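Local coordinates for protein major centromere autoantigen B (Homo sapiens, PDB 1UFI) that binds CENP-B box DNA of centromeric alpha-satellite repeats and dimerises through this C-terminal helical domain, so that one dimer can probably hold two DNA sites, at the interface of chains A and B. Numbering follows the deposited sequence. Chains: chain A/B, Major centromere autoantigen B.

Contact 1 and contact 2 are two patches of one two-fold symmetric dimer interface, and the centres of their C-alpha atoms are about 12 Å apart. Helix 9-24 of chain B links them: its neighbours B:Tyr22 and B:Leu23 face contact 1 and contact 2 respectively. On chain A, contact 1 uses the N-terminal segment and the start of helix 9-23, whereas contact 2 uses helix 30-49. Both helices of each hairpin thus meet the partner, and each patch recurs with the chains exchanged. The two hairpins pack along an extended surface rather than being joined at one point.

Contact 1: the interface of chains A and B. Residues chain A 6-9, 12; chain B 18, 21-22, 25.
B:Tyr22 lays one face of its ring on the first turn of helix 9-23 of chain A. A:Ala12 CB stands beneath the inner end of that face, 3.7 Å from B:Tyr22 CG. A:Phe9 supports the outer end from the same side: its CA is 3.7 Å from B:Tyr22 CE1, and its CB and CD1 lie under the phenol OH. The ring reaches this bed because its CG is anti to the backbone N (chi1 -180°) and the ring plane is turned to chi2 79°. At its base the pyrrolidine of A:Pro7 presses in, with CG 3.9 Å from B:Tyr22 CB. A:Pro7 CD lies 3.3 Å from B:Met18 O, a backbone carbonyl oxygen. This is the tight half of the patch.

Towards A:Val6 the packing is sparser and rests on the contacts of two methyls. Its methyl CG2 meets the bent chain of B:Arg21 at about a right angle, lying off the guanidinium plane on the NE and NH2 side, 3.4 Å from NH2. The other methyl, CG1, lies 4.0 Å from B:Ser25 CB. Within chain B, B:Ser25 OG donates a hydrogen bond of 2.7 Å to B:Tyr22 O, tying the residue after the helix back to its last turn. The patch thus joins the extended N-terminal segment and first helical turn of chain A to the C-terminal end of helix 9-24 in chain B.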
# COMPACT_ATOMS: atom_id res chain seq x y z
N VAL A 6 -14.11 2.26 -2.81
CA VAL A 6 -13.67 0.86 -2.62
C VAL A 6 -13.47 0.15 -3.97
O VAL A 6 -14.42 -0.11 -4.71
CB VAL A 6 -14.55 0.02 -1.63
CG1 VAL A 6 -13.86 -1.36 -1.37
CG2 VAL A 6 -14.81 0.84 -0.32
N PRO A 7 -12.22 -0.14 -4.31
CA PRO A 7 -11.91 -0.71 -5.61
C PRO A 7 -12.17 -2.22 -5.68
O PRO A 7 -12.28 -2.82 -4.64
CB PRO A 7 -10.41 -0.47 -5.75
CG PRO A 7 -9.91 -0.32 -4.41
CD PRO A 7 -11.02 0.12 -3.50
N SER A 8 -12.20 -2.78 -6.86
CA SER A 8 -12.13 -4.23 -7.00
C SER A 8 -10.69 -4.73 -6.77
O SER A 8 -9.74 -3.93 -6.65
CB SER A 8 -12.59 -4.66 -8.40
OG SER A 8 -11.64 -4.26 -9.39
N PHE A 9 -10.55 -6.04 -6.69
CA PHE A 9 -9.28 -6.64 -6.38
C PHE A 9 -8.21 -6.26 -7.38
O PHE A 9 -7.12 -5.90 -6.97
CB PHE A 9 -9.45 -8.15 -6.17
CG PHE A 9 -8.17 -8.93 -5.97
CD1 PHE A 9 -7.17 -8.57 -5.02
CD2 PHE A 9 -7.99 -10.10 -6.66
CE1 PHE A 9 -6.01 -9.39 -4.85
CE2 PHE A 9 -6.84 -10.89 -6.49
CZ PHE A 9 -5.87 -10.53 -5.56
N ALA A 12 -7.32 -2.67 -7.12
CA ALA A 12 -6.49 -2.44 -5.92
C ALA A 12 -5.04 -2.82 -6.20
O ALA A 12 -4.08 -2.16 -5.74
CB ALA A 12 -7.04 -3.18 -4.70
N MET B 18 -6.97 4.00 -1.70
CA MET B 18 -7.87 3.05 -2.35
C MET B 18 -7.44 1.62 -2.02
O MET B 18 -8.30 0.76 -1.74
CB MET B 18 -7.93 3.33 -3.85
CG MET B 18 -8.83 4.65 -4.14
SD MET B 18 -9.13 4.97 -5.83
CE MET B 18 -7.40 5.20 -6.52
N ARG B 21 -8.80 1.27 1.57
CA ARG B 21 -10.22 1.09 1.44
C ARG B 21 -10.53 -0.33 1.00
O ARG B 21 -11.39 -0.97 1.58
CB ARG B 21 -10.73 2.07 0.39
CG ARG B 21 -10.74 3.49 0.94
CD ARG B 21 -11.80 3.74 2.00
NE ARG B 21 -13.15 3.66 1.45
CZ ARG B 21 -14.25 3.60 2.18
NH1 ARG B 21 -14.18 3.62 3.50
NH2 ARG B 21 -15.44 3.52 1.60
N TYR B 22 -9.80 -0.87 0.03
CA TYR B 22 -9.99 -2.31 -0.29
C TYR B 22 -9.72 -3.27 0.88
O TYR B 22 -10.57 -4.13 1.23
CB TYR B 22 -9.08 -2.70 -1.49
CG TYR B 22 -9.23 -4.17 -1.88
CD1 TYR B 22 -10.31 -4.58 -2.62
CD2 TYR B 22 -8.27 -5.12 -1.46
CE1 TYR B 22 -10.48 -5.94 -2.97
CE2 TYR B 22 -8.41 -6.51 -1.81
CZ TYR B 22 -9.53 -6.87 -2.57
OH TYR B 22 -9.67 -8.21 -2.92
N SER B 25 -12.24 -3.26 3.75
CA SER B 25 -13.57 -3.73 3.40
C SER B 25 -13.76 -5.20 3.79
O SER B 25 -14.86 -5.71 3.64
CB SER B 25 -13.88 -3.54 1.93
OG SER B 25 -13.20 -4.50 1.09

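Contact 2: the interface of chains A and B. Residues chain A 39, 42, 46; chain B 23, 28, 32, 35-36.
A:Asp42 and B:His35 meet edge-on through a hydrogen bond between the facing helices 30-49. Imidazole ND1 of B:His35 donates to carboxylate OD2 of A:Asp42 over 2.5 Å, a short and fairly straight bond (162° at H). OD2 accepts with its syn lone pair, on the side of OD1, and lies practically in the imidazole plane. Carboxylate and ring are nearly coplanar, 9° apart, although the two side chains cross at about a right angle. The carboxylate would be expected to favour a protonated imidazole, which would add an ionic component to the bond.

B:Val32, one turn before B:His35, covers one face of the carboxylate with its methyl CG2, 3.6 Å from A:Asp42 CG, and should limit where the acid can swing. A:Asp42 has its CG anti to the carbonyl carbon (chi1 -68°) and B:His35 takes the same first torsion, which directs the two groups towards each other across the helix pair.

Apolar contacts flank the bond. On one side A:Leu39 sends CD1 between the two helices of chain B: it is 3.6 Å from B:Leu23 CD2 on helix 9-24 and 4.0 Å from the B:His35 CB methylene, with B:Ile36 CG1 close behind. On the other, A:Val46 CG2 reaches B:Val32 CG2 at 4.0 Å, and its CG1 faces B:Ile28 CG2 more distantly, in the connection between the helices.

Residues A:Leu39, A:Asp42 and A:Val46 follow one stripe of their helix, which runs antiparallel to helix 30-49 of chain B. A directional polar link set in an apolar seam should fix the register of the two helices, and its two-fold twin repeats the link, which would help hold the CENP-B dimer together.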
# COMPACT_ATOMS: atom_id res chain seq x y z
N LEU A 39 2.64 -6.11 2.73
CA LEU A 39 1.28 -5.63 2.36
C LEU A 39 0.76 -6.28 1.07
O LEU A 39 -0.42 -6.62 0.98
CB LEU A 39 1.25 -4.08 2.35
CG LEU A 39 -0.20 -3.61 2.33
CD1 LEU A 39 -0.91 -4.05 3.56
CD2 LEU A 39 -0.15 -2.05 2.18
N ASP A 42 -0.54 -9.62 1.96
CA ASP A 42 -1.82 -9.57 2.67
C ASP A 42 -2.90 -9.34 1.63
O ASP A 42 -3.98 -9.96 1.68
CB ASP A 42 -1.90 -8.40 3.70
CG ASP A 42 -0.96 -8.58 4.88
OD1 ASP A 42 -0.68 -9.73 5.27
OD2 ASP A 42 -0.45 -7.60 5.47
N VAL A 46 -5.43 -12.36 1.89
CA VAL A 46 -6.73 -11.98 2.43
C VAL A 46 -7.85 -12.19 1.40
O VAL A 46 -8.94 -12.61 1.76
CB VAL A 46 -6.77 -10.51 2.89
CG1 VAL A 46 -8.21 -9.98 3.13
CG2 VAL A 46 -5.88 -10.35 4.18
N LEU B 23 -8.53 -3.21 1.44
CA LEU B 23 -8.18 -4.12 2.52
C LEU B 23 -9.15 -4.05 3.72
O LEU B 23 -9.47 -5.07 4.34
CB LEU B 23 -6.77 -3.74 2.98
CG LEU B 23 -5.71 -4.78 3.20
CD1 LEU B 23 -5.97 -6.08 2.51
CD2 LEU B 23 -4.39 -4.10 2.80
N ILE B 28 -10.04 -7.64 8.81
CA ILE B 28 -8.63 -8.01 8.87
C ILE B 28 -8.21 -7.99 10.32
O ILE B 28 -8.79 -7.27 11.12
CB ILE B 28 -7.76 -7.05 7.98
CG1 ILE B 28 -8.07 -5.59 8.28
CG2 ILE B 28 -8.02 -7.32 6.47
CD1 ILE B 28 -7.00 -4.66 7.77
N VAL B 32 -2.49 -7.59 9.77
CA VAL B 32 -2.67 -6.89 8.51
C VAL B 32 -2.79 -5.40 8.80
O VAL B 32 -2.23 -4.59 8.07
CB VAL B 32 -3.90 -7.38 7.68
CG1 VAL B 32 -4.16 -6.40 6.47
CG2 VAL B 32 -3.70 -8.82 7.17
N HIS B 35 0.50 -3.86 9.12
CA HIS B 35 1.13 -3.67 7.80
C HIS B 35 0.63 -2.47 7.02
O HIS B 35 1.44 -1.76 6.37
CB HIS B 35 0.98 -4.95 7.01
CG HIS B 35 1.64 -6.13 7.63
ND1 HIS B 35 1.32 -7.41 7.29
CD2 HIS B 35 2.65 -6.23 8.54
CE1 HIS B 35 2.06 -8.26 7.97
NE2 HIS B 35 2.90 -7.56 8.72
N ILE B 36 -0.67 -2.15 7.12
CA ILE B 36 -1.16 -0.93 6.53
C ILE B 36 -0.44 0.31 7.10
O ILE B 36 0.08 1.14 6.37
CB ILE B 36 -2.66 -0.81 6.74
CG1 ILE B 36 -3.35 -1.95 6.04
CG2 ILE B 36 -3.18 0.48 6.18
CD1 ILE B 36 -4.88 -1.97 6.28